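Local coordinates for chitinase (Paenibacillus sp. FPU-7, PDB 5GZT), which probably hydrolyses the internal beta-1,4 linkages of chitin and chitodextrins at random, as an endochitinase of glycoside hydrolase family 18, at residues B[871-882]-B[917-926]; B[728-738]-B[750-760]. All blocks are in the same frame, centred on the assembly; numbering follows the deposited sequence.

Contact 1. Residues B[871-882]-B[917-926]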
loop_
_atom_site.group_PDB
_atom_site.type_symbol
_atom_site.label_atom_id
_atom_site.label_comp_id
_atom_site.label_asym_id
_atom_site.label_seq_id
_atom_site.Cartn_x
_atom_site.Cartn_y
_atom_site.Cartn_z
ATOM N N ARG B 871 5.090 -55.243 7.764
ATOM C CA ARG B 871 3.775 -54.636 8.132
ATOM C C ARG B 871 2.854 -55.728 8.679
ATOM O O ARG B 871 2.264 -55.592 9.742
ATOM C CB ARG B 871 3.146 -53.942 6.884
ATOM C CG ARG B 871 3.970 -52.764 6.475
ATOM C CD ARG B 871 3.339 -51.823 5.523
ATOM N NE ARG B 871 3.252 -52.318 4.172
ATOM C CZ ARG B 871 4.072 -52.046 3.147
ATOM N NH1 ARG B 871 5.108 -51.319 3.270
ATOM N NH2 ARG B 871 3.785 -52.527 1.933
ATOM N N GLU B 872 2.815 -56.835 7.953
ATOM C CA GLU B 872 2.122 -58.027 8.325
ATOM C C GLU B 872 2.517 -58.524 9.713
ATOM O O GLU B 872 1.655 -58.755 10.592
ATOM C CB GLU B 872 2.346 -59.099 7.220
ATOM C CG GLU B 872 1.779 -60.478 7.527
ATOM C CD GLU B 872 0.292 -60.533 7.252
ATOM O OE1 GLU B 872 -0.193 -59.600 6.521
ATOM O OE2 GLU B 872 -0.341 -61.512 7.755
ATOM N N GLU B 873 3.812 -58.649 9.930
ATOM C CA GLU B 873 4.267 -59.118 11.205
ATOM C C GLU B 873 3.912 -58.152 12.374
ATOM O O GLU B 873 3.437 -58.580 13.448
ATOM C CB GLU B 873 5.791 -59.293 11.134
ATOM C CG GLU B 873 6.319 -59.894 12.385
ATOM C CD GLU B 873 7.833 -60.107 12.343
ATOM O OE1 GLU B 873 8.558 -59.487 11.490
ATOM O OE2 GLU B 873 8.233 -60.926 13.216
ATOM N N LEU B 874 4.107 -56.866 12.166
ATOM C CA LEU B 874 3.781 -55.888 13.204
ATOM C C LEU B 874 2.247 -55.918 13.447
ATOM O O LEU B 874 1.782 -55.966 14.590
ATOM C CB LEU B 874 4.273 -54.451 12.852
ATOM C CG LEU B 874 3.961 -53.474 14.020
ATOM C CD1 LEU B 874 4.956 -53.689 15.113
ATOM C CD2 LEU B 874 3.957 -52.000 13.626
ATOM N N ALA B 875 1.473 -55.988 12.377
ATOM C CA ALA B 875 0.024 -55.923 12.518
ATOM C C ALA B 875 -0.508 -57.111 13.287
ATOM O O ALA B 875 -1.263 -56.986 14.250
ATOM C CB ALA B 875 -0.630 -55.783 11.150
ATOM N N ASN B 876 -0.064 -58.306 12.905
ATOM C CA ASN B 876 -0.458 -59.508 13.608
ATOM C C ASN B 876 -0.031 -59.438 15.045
ATOM O O ASN B 876 -0.780 -59.748 15.947
ATOM C CB ASN B 876 0.191 -60.776 12.935
ATOM C CG ASN B 876 -0.467 -61.147 11.638
ATOM O OD1 ASN B 876 -1.622 -60.859 11.412
ATOM N ND2 ASN B 876 0.268 -61.840 10.788
ATOM N N SER B 877 1.172 -58.968 15.305
ATOM C CA SER B 877 1.588 -58.850 16.714
ATOM C C SER B 877 0.782 -57.810 17.541
ATOM O O SER B 877 0.464 -58.028 18.723
ATOM C CB SER B 877 3.077 -58.545 16.736
ATOM O OG SER B 877 3.512 -58.477 18.040
ATOM N N ALA B 878 0.461 -56.662 16.924
ATOM C CA ALA B 878 -0.347 -55.635 17.595
ATOM C C ALA B 878 -1.727 -56.156 17.932
ATOM O O ALA B 878 -2.253 -55.969 19.004
ATOM C CB ALA B 878 -0.485 -54.462 16.627
ATOM N N ILE B 879 -2.262 -56.956 17.019
ATOM C CA ILE B 879 -3.570 -57.571 17.256
ATOM C C ILE B 879 -3.522 -58.615 18.352
ATOM O O ILE B 879 -4.461 -58.737 19.161
ATOM C CB ILE B 879 -4.125 -58.093 15.891
ATOM C CG1 ILE B 879 -4.761 -56.897 15.202
ATOM C CG2 ILE B 879 -5.028 -59.312 16.034
ATOM C CD1 ILE B 879 -4.903 -57.081 13.765
ATOM N N ALA B 880 -2.462 -59.406 18.385
ATOM C CA ALA B 880 -2.367 -60.405 19.480
ATOM C C ALA B 880 -2.302 -59.678 20.837
ATOM O O ALA B 880 -2.953 -60.084 21.826
ATOM C CB ALA B 880 -1.138 -61.378 19.295
ATOM N N PHE B 881 -1.557 -58.566 20.880
ATOM C CA PHE B 881 -1.435 -57.797 22.116
ATOM C C PHE B 881 -2.838 -57.227 22.531
ATOM O O PHE B 881 -3.236 -57.257 23.673
ATOM C CB PHE B 881 -0.397 -56.700 21.888
ATOM C CG PHE B 881 0.023 -55.966 23.143
ATOM C CD1 PHE B 881 -0.765 -54.949 23.658
ATOM C CD2 PHE B 881 1.237 -56.276 23.782
ATOM C CE1 PHE B 881 -0.404 -54.296 24.775
ATOM C CE2 PHE B 881 1.633 -55.589 24.903
ATOM C CZ PHE B 881 0.818 -54.573 25.389
ATOM N N MET B 882 -3.547 -56.723 21.550
ATOM C CA MET B 882 -4.876 -56.161 21.727
ATOM C C MET B 882 -5.810 -57.159 22.405
ATOM O O MET B 882 -6.403 -56.872 23.469
ATOM C CB MET B 882 -5.405 -55.618 20.391
ATOM C CG MET B 882 -6.813 -54.945 20.479
ATOM S SD MET B 882 -7.506 -54.714 18.805
ATOM C CE MET B 882 -8.075 -56.347 18.532
ATOM N N ALA B 917 0.472 -47.382 3.921
ATOM C CA ALA B 917 0.308 -48.855 3.701
ATOM C C ALA B 917 0.172 -49.584 5.017
ATOM O O ALA B 917 -0.611 -50.553 5.118
ATOM C CB ALA B 917 1.492 -49.422 2.829
ATOM N N LEU B 918 0.835 -49.077 6.044
ATOM C CA LEU B 918 0.727 -49.637 7.399
ATOM C C LEU B 918 -0.698 -49.532 7.970
ATOM O O LEU B 918 -1.251 -50.489 8.455
ATOM C CB LEU B 918 1.743 -48.997 8.325
ATOM C CG LEU B 918 1.781 -49.620 9.715
ATOM C CD1 LEU B 918 2.455 -50.962 9.729
ATOM C CD2 LEU B 918 2.564 -48.738 10.642
ATOM N N LEU B 919 -1.271 -48.350 7.877
ATOM C CA LEU B 919 -2.646 -48.082 8.326
ATOM C C LEU B 919 -3.618 -48.857 7.527
ATOM O O LEU B 919 -4.573 -49.437 8.079
ATOM C CB LEU B 919 -2.939 -46.582 8.285
ATOM C CG LEU B 919 -2.135 -45.809 9.318
ATOM C CD1 LEU B 919 -2.292 -44.310 9.160
ATOM C CD2 LEU B 919 -2.450 -46.233 10.747
ATOM N N LYS B 920 -3.412 -48.917 6.205
ATOM C CA LYS B 920 -4.315 -49.683 5.364
ATOM C C LYS B 920 -4.342 -51.156 5.822
ATOM O O LYS B 920 -5.408 -51.822 5.867
ATOM C CB LYS B 920 -3.872 -49.623 3.891
ATOM C CG LYS B 920 -4.667 -50.480 2.952
ATOM C CD LYS B 920 -4.093 -50.439 1.534
ATOM C CE LYS B 920 -5.097 -51.160 0.635
ATOM N NZ LYS B 920 -4.590 -50.835 -0.717
ATOM N N LEU B 921 -3.163 -51.694 6.092
ATOM C CA LEU B 921 -3.069 -53.140 6.481
ATOM C C LEU B 921 -3.676 -53.314 7.874
ATOM O O LEU B 921 -4.415 -54.272 8.131
ATOM C CB LEU B 921 -1.635 -53.623 6.450
ATOM C CG LEU B 921 -1.547 -55.109 6.862
ATOM C CD1 LEU B 921 -2.202 -55.937 5.772
ATOM C CD2 LEU B 921 -0.092 -55.529 6.879
ATOM N N PHE B 922 -3.360 -52.426 8.784
ATOM C CA PHE B 922 -3.952 -52.512 10.156
ATOM C C PHE B 922 -5.502 -52.486 10.098
ATOM O O PHE B 922 -6.165 -53.310 10.784
ATOM C CB PHE B 922 -3.474 -51.419 11.090
ATOM C CG PHE B 922 -2.235 -51.759 11.908
ATOM C CD1 PHE B 922 -1.019 -51.976 11.332
ATOM C CD2 PHE B 922 -2.316 -51.803 13.269
ATOM C CE1 PHE B 922 0.047 -52.290 12.104
ATOM C CE2 PHE B 922 -1.253 -52.059 14.031
ATOM C CZ PHE B 922 -0.063 -52.320 13.475
ATOM N N ARG B 923 -6.070 -51.618 9.238
ATOM C CA ARG B 923 -7.555 -51.550 9.101
ATOM C C ARG B 923 -8.114 -52.808 8.501
ATOM O O ARG B 923 -9.108 -53.344 9.017
ATOM C CB ARG B 923 -7.989 -50.362 8.287
ATOM C CG ARG B 923 -9.494 -50.129 8.099
ATOM C CD ARG B 923 -10.474 -50.890 9.044
ATOM N NE ARG B 923 -10.525 -50.485 10.324
ATOM C CZ ARG B 923 -11.041 -50.981 11.438
ATOM N NH1 ARG B 923 -11.585 -52.144 11.766
ATOM N NH2 ARG B 923 -10.894 -50.076 12.434
ATOM N N GLU B 924 -7.435 -53.359 7.497
ATOM C CA GLU B 924 -7.864 -54.656 6.978
ATOM C C GLU B 924 -7.857 -55.742 8.045
ATOM O O GLU B 924 -8.837 -56.460 8.232
ATOM C CB GLU B 924 -6.989 -55.048 5.777
ATOM C CG GLU B 924 -7.300 -56.407 5.234
ATOM C CD GLU B 924 -6.443 -56.773 4.000
ATOM O OE1 GLU B 924 -5.219 -56.812 4.037
ATOM O OE2 GLU B 924 -7.022 -57.016 3.006
ATOM N N LYS B 925 -6.787 -55.866 8.777
ATOM C CA LYS B 925 -6.721 -56.902 9.805
ATOM C C LYS B 925 -7.737 -56.706 10.886
ATOM O O LYS B 925 -8.211 -57.640 11.421
ATOM C CB LYS B 925 -5.344 -56.953 10.414
ATOM C CG LYS B 925 -4.384 -57.444 9.329
ATOM C CD LYS B 925 -3.145 -58.065 9.840
ATOM C CE LYS B 925 -2.260 -58.491 8.694
ATOM N NZ LYS B 925 -2.742 -59.636 7.858
ATOM N N LEU B 926 -8.024 -55.454 11.255
ATOM C CA LEU B 926 -8.966 -55.231 12.334
ATOM C C LEU B 926 -10.394 -55.454 11.828
ATOM O O LEU B 926 -11.262 -55.814 12.604
ATOM C CB LEU B 926 -8.823 -53.820 12.931
ATOM C CG LEU B 926 -7.595 -53.631 13.823
ATOM C CD1 LEU B 926 -7.438 -52.161 14.173
ATOM C CD2 LEU B 926 -7.654 -54.469 15.075
HETATM O O HOH W 1 -3.232 -61.831 9.398
#
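Phe-922 lays its ring against Ala-875, and the apolar part of this helix pair is built round that meeting. The CA of Ala-875 sits over one face, 4.1 Å from the centroid of the Phe-922 ring, in a CH-pi contact; CD2 of Leu-874 comes to the ring's edge, and CB of Ala-878 touches CE2 of Phe-922 at 3.6 Å. The small side chains of Ala-875 and Ala-878 let the aromatic side chain come up to the opposing backbone. Further along, Leu-926 CD2 touches both Ile-879 CG1 and, at 3.7 Å, SD of Met-882. Leu-921 pushes CD2 against the backbone of Arg-871 and Glu-872, while CB of Ala-917 lies over the centre of the Arg-871 guanidinium, whose NH1 bonds to the carbonyl of Ala-865.

The polar part gathers at Lys-925, a knob in the hole formed by Glu-872, Ala-875, Asn-876 and Ile-879. Its chain runs extended past CB of Ala-875, then turns at the last torsion (chi4 -69°) to bring NZ to the carboxylate of Glu-872. The salt bridge measures 2.9 Å from Lys-925 NZ to Glu-872 OE1, though both hydrogen bonds in it are weak. Asn-876 ND2 also donates to Glu-872 OE2, from above the carboxylate plane, and a water joins Asn-876 OD1 to Lys-925 NZ.

Segments 871-882 and 917-926 cross at -45°, in the outer helical layer of the second family 18 TIM barrel. Lys-925 thus serves both chemistries: its methylenes extend the apolar packing, and its ammonium is shared by a carboxylate and a water.

Contact 2. Residues B[728-738]-B[750-760]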
loop_
_atom_site.group_PDB
_atom_site.type_symbol
_atom_site.label_atom_id
_atom_site.label_comp_id
_atom_site.label_asym_id
_atom_site.label_seq_id
_atom_site.Cartn_x
_atom_site.Cartn_y
_atom_site.Cartn_z
ATOM N N VAL B 728 -27.837 -45.013 12.704
ATOM C CA VAL B 728 -26.646 -44.219 12.487
ATOM C C VAL B 728 -25.783 -44.410 13.724
ATOM O O VAL B 728 -26.124 -43.924 14.791
ATOM C CB VAL B 728 -27.015 -42.712 12.262
ATOM C CG1 VAL B 728 -25.761 -41.883 12.248
ATOM C CG2 VAL B 728 -27.854 -42.560 11.025
ATOM N N TYR B 729 -24.704 -45.189 13.577
ATOM C CA TYR B 729 -23.730 -45.517 14.667
ATOM C C TYR B 729 -22.524 -44.638 14.648
ATOM O O TYR B 729 -21.799 -44.551 15.643
ATOM C CB TYR B 729 -23.216 -46.977 14.512
ATOM C CG TYR B 729 -24.292 -47.989 14.716
ATOM C CD1 TYR B 729 -24.767 -48.266 16.004
ATOM C CD2 TYR B 729 -24.856 -48.636 13.661
ATOM C CE1 TYR B 729 -25.836 -49.151 16.198
ATOM C CE2 TYR B 729 -25.892 -49.557 13.840
ATOM C CZ TYR B 729 -26.383 -49.801 15.111
ATOM O OH TYR B 729 -27.401 -50.684 15.266
ATOM N N ASP B 730 -22.172 -44.110 13.500
ATOM C CA ASP B 730 -20.979 -43.267 13.396
ATOM C C ASP B 730 -21.297 -41.930 12.713
ATOM O O ASP B 730 -22.276 -41.834 12.083
ATOM C CB ASP B 730 -19.967 -43.968 12.547
ATOM C CG ASP B 730 -19.315 -45.111 13.310
ATOM O OD1 ASP B 730 -18.568 -44.858 14.306
ATOM O OD2 ASP B 730 -19.640 -46.196 12.908
ATOM N N PRO B 731 -20.397 -40.968 12.774
ATOM C CA PRO B 731 -20.724 -39.670 12.149
ATOM C C PRO B 731 -20.855 -39.819 10.623
ATOM O O PRO B 731 -20.232 -40.697 10.050
ATOM C CB PRO B 731 -19.537 -38.818 12.510
ATOM C CG PRO B 731 -19.012 -39.349 13.746
ATOM C CD PRO B 731 -19.172 -40.871 13.591
ATOM N N ILE B 732 -21.653 -38.958 10.018
ATOM C CA ILE B 732 -21.816 -38.837 8.608
ATOM C C ILE B 732 -21.112 -37.564 8.149
ATOM O O ILE B 732 -21.386 -36.450 8.682
ATOM C CB ILE B 732 -23.295 -38.785 8.263
ATOM C CG1 ILE B 732 -24.022 -40.113 8.719
ATOM C CG2 ILE B 732 -23.441 -38.541 6.739
ATOM C CD1 ILE B 732 -25.511 -40.042 8.681
ATOM N N ASP B 733 -20.185 -37.703 7.192
ATOM C CA ASP B 733 -19.493 -36.550 6.655
ATOM C C ASP B 733 -20.382 -35.855 5.617
ATOM O O ASP B 733 -20.851 -36.468 4.689
ATOM C CB ASP B 733 -18.114 -36.944 6.048
ATOM C CG ASP B 733 -17.300 -35.698 5.585
ATOM O OD1 ASP B 733 -17.258 -34.649 6.340
ATOM O OD2 ASP B 733 -16.687 -35.786 4.509
ATOM N N VAL B 734 -20.623 -34.571 5.794
ATOM C CA VAL B 734 -21.402 -33.748 4.869
ATOM C C VAL B 734 -20.453 -32.757 4.165
ATOM O O VAL B 734 -19.637 -32.155 4.830
ATOM C CB VAL B 734 -22.535 -33.005 5.629
ATOM C CG1 VAL B 734 -23.369 -32.144 4.685
ATOM C CG2 VAL B 734 -23.439 -34.004 6.274
ATOM N N ARG B 735 -20.486 -32.658 2.835
ATOM C CA ARG B 735 -19.528 -31.859 2.113
ATOM C C ARG B 735 -20.323 -30.775 1.336
ATOM O O ARG B 735 -21.269 -31.095 0.652
ATOM C CB ARG B 735 -18.715 -32.728 1.117
ATOM C CG ARG B 735 -17.791 -33.716 1.780
ATOM C CD ARG B 735 -16.584 -32.976 2.238
ATOM N NE ARG B 735 -15.692 -33.785 3.012
ATOM C CZ ARG B 735 -14.424 -33.519 3.273
ATOM N NH1 ARG B 735 -13.814 -32.452 2.783
ATOM N NH2 ARG B 735 -13.717 -34.376 3.983
ATOM N N VAL B 736 -19.856 -29.525 1.398
ATOM C CA VAL B 736 -20.551 -28.356 0.858
ATOM C C VAL B 736 -19.632 -27.660 -0.114
ATOM O O VAL B 736 -18.561 -27.228 0.247
ATOM C CB VAL B 736 -20.934 -27.347 1.986
ATOM C CG1 VAL B 736 -21.734 -26.174 1.404
ATOM C CG2 VAL B 736 -21.814 -28.100 2.995
ATOM N N VAL B 737 -20.014 -27.594 -1.382
ATOM C CA VAL B 737 -19.187 -26.838 -2.296
ATOM C C VAL B 737 -19.947 -25.531 -2.614
ATOM O O VAL B 737 -21.112 -25.588 -2.942
ATOM C CB VAL B 737 -18.982 -27.602 -3.617
ATOM C CG1 VAL B 737 -18.377 -26.678 -4.653
ATOM C CG2 VAL B 737 -18.116 -28.895 -3.385
ATOM N N VAL B 738 -19.250 -24.401 -2.504
ATOM C CA VAL B 738 -19.783 -23.106 -2.865
ATOM C C VAL B 738 -19.330 -22.781 -4.271
ATOM O O VAL B 738 -18.123 -22.603 -4.535
ATOM C CB VAL B 738 -19.282 -22.020 -1.894
ATOM C CG1 VAL B 738 -19.948 -20.680 -2.177
ATOM C CG2 VAL B 738 -19.623 -22.401 -0.491
ATOM N N ASP B 750 -14.906 -22.764 -7.966
ATOM C CA ASP B 750 -15.641 -23.442 -6.865
ATOM C C ASP B 750 -14.784 -23.614 -5.631
ATOM O O ASP B 750 -13.603 -23.778 -5.724
ATOM C CB ASP B 750 -16.088 -24.822 -7.320
ATOM C CG ASP B 750 -17.085 -24.782 -8.445
ATOM O OD1 ASP B 750 -17.542 -23.719 -8.867
ATOM O OD2 ASP B 750 -17.418 -25.855 -8.911
ATOM N N SER B 751 -15.360 -23.530 -4.463
ATOM C CA SER B 751 -14.589 -23.809 -3.249
ATOM C C SER B 751 -14.289 -25.318 -3.213
ATOM O O SER B 751 -14.923 -26.108 -3.881
ATOM C CB SER B 751 -15.412 -23.487 -1.938
ATOM O OG SER B 751 -16.455 -24.492 -1.787
ATOM N N ALA B 752 -13.320 -25.684 -2.397
ATOM C CA ALA B 752 -13.107 -27.069 -2.087
ATOM C C ALA B 752 -14.298 -27.516 -1.289
ATOM O O ALA B 752 -15.029 -26.647 -0.717
ATOM C CB ALA B 752 -11.808 -27.226 -1.253
ATOM N N PRO B 753 -14.562 -28.827 -1.267
ATOM C CA PRO B 753 -15.701 -29.357 -0.524
ATOM C C PRO B 753 -15.485 -29.248 0.984
ATOM O O PRO B 753 -14.641 -29.886 1.575
ATOM C CB PRO B 753 -15.832 -30.775 -0.995
ATOM C CG PRO B 753 -14.801 -30.981 -2.020
ATOM C CD PRO B 753 -13.789 -29.923 -1.913
ATOM N N ALA B 754 -16.263 -28.397 1.591
ATOM C CA ALA B 754 -16.115 -28.140 3.033
ATOM C C ALA B 754 -16.790 -29.237 3.803
ATOM O O ALA B 754 -17.930 -29.502 3.569
ATOM C CB ALA B 754 -16.834 -26.860 3.368
ATOM N N SER B 755 -16.112 -29.778 4.795
ATOM C CA SER B 755 -16.647 -30.796 5.672
ATOM C C SER B 755 -17.373 -30.248 6.941
ATOM O O SER B 755 -16.826 -29.453 7.696
ATOM C CB SER B 755 -15.436 -31.591 6.184
ATOM O OG SER B 755 -15.856 -32.661 7.051
ATOM N N VAL B 756 -18.609 -30.690 7.136
ATOM C CA VAL B 756 -19.354 -30.533 8.385
ATOM C C VAL B 756 -19.939 -31.972 8.700
ATOM O O VAL B 756 -19.653 -32.944 7.933
ATOM C CB VAL B 756 -20.447 -29.487 8.271
ATOM C CG1 VAL B 756 -19.759 -28.114 8.094
ATOM C CG2 VAL B 756 -21.292 -29.750 7.084
ATOM N N THR B 757 -20.643 -32.085 9.812
ATOM C CA THR B 757 -20.927 -33.354 10.451
ATOM C C THR B 757 -22.352 -33.516 10.942
ATOM O O THR B 757 -22.857 -32.664 11.676
ATOM C CB THR B 757 -19.966 -33.515 11.556
ATOM O OG1 THR B 757 -18.637 -33.353 11.043
ATOM C CG2 THR B 757 -20.085 -34.803 12.214
ATOM N N ILE B 758 -22.942 -34.661 10.569
ATOM C CA ILE B 758 -24.034 -35.265 11.316
ATOM C C ILE B 758 -23.486 -36.208 12.354
ATOM O O ILE B 758 -22.926 -37.239 11.971
ATOM C CB ILE B 758 -24.998 -35.936 10.401
ATOM C CG1 ILE B 758 -25.685 -34.902 9.538
ATOM C CG2 ILE B 758 -26.081 -36.685 11.181
ATOM C CD1 ILE B 758 -26.551 -35.479 8.402
ATOM N N MET B 759 -23.653 -35.874 13.649
ATOM C CA MET B 759 -23.143 -36.660 14.755
ATOM C C MET B 759 -24.147 -37.719 15.160
ATOM O O MET B 759 -25.395 -37.496 15.152
ATOM C CB MET B 759 -22.796 -35.806 15.950
ATOM C CG MET B 759 -21.617 -34.883 15.683
ATOM S SD MET B 759 -19.993 -35.795 15.807
ATOM C CE MET B 759 -20.138 -36.561 17.332
ATOM N N PRO B 760 -23.670 -38.935 15.408
ATOM C CA PRO B 760 -24.600 -39.981 15.968
ATOM C C PRO B 760 -25.035 -39.630 17.420
ATOM O O PRO B 760 -24.487 -38.726 18.045
ATOM C CB PRO B 760 -23.714 -41.239 15.967
ATOM C CG PRO B 760 -22.360 -40.702 16.274
ATOM C CD PRO B 760 -22.260 -39.346 15.547
HETATM O O HOH W 2 -17.379 -34.788 9.056
#
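Strands 732-738 and 754-759 run antiparallel, their short axes 4.6 Å apart at closest approach, with Ile-732, Val-734 and Val-736 in hydrogen-bonded pairs with Ile-758, Val-756 and Ala-754. Beyond the last pair, Ser-751 prolongs the pairing: its N donates to the carbonyl of Val-738, and its OG accepts from Val-738 N at 2.9 Å while donating to Ala-752 O.

One face is aliphatic. Ile-732 and Ile-758 meet CB to CB at 3.9 Å, Val-734 CG2 reaches CD1 of Ile-758, and CG2 of Val-756 packs against CB of Val-734. Strand 668-678 covers this face through Leu-669, Phe-674 and Leu-676.

The other face is polar. Ser-755 OG donates to Asp-733 OD1 over a short 2.5 Å, and a water gives its hydrogens to Asp-733 OD1 and Thr-757 OG1. Arg-735 bends at chi2 (-78°), which folds its guanidinium over CB of Ser-755. In the plane of that group, Arg-735 NE meets the syn lone pair of Asp-733 OD2 at 2.7 Å and its NH1 reaches Pro-753 O at 3.0 Å. Ser-755 OG, Thr-757 OG1 and Arg-735 NH2 also bond to backbone atoms of Ala-1012, Gly-1107 and Gly-1009 in the second family 18 domain.

Bonds along its edge and contact on one face fix the guanidinium's rotation. The pair therefore presents hydrocarbon to the interior of the immunoglobulin-like domain and an ordered polar network to the neighbouring barrel.

Contact 1 joins two helices on the outside of the second family 18 barrel, whereas contact 2 pairs two strands in the immunoglobulin-like domain that precedes it in the chain. They share no element, and their nearest atoms are about 9 Å apart. Both are partly buried. In contact 1 side chains do the joining, and the polar group lies at one margin of an apolar interface backed by strands 889-893 and 938-943. Contact 2 depends first on backbone bonds, with aliphatic and polar side chains divided between the two faces of the sheet. Its polar face touches loops of the same barrel that carries contact 1, so it also contributes to the junction between domains.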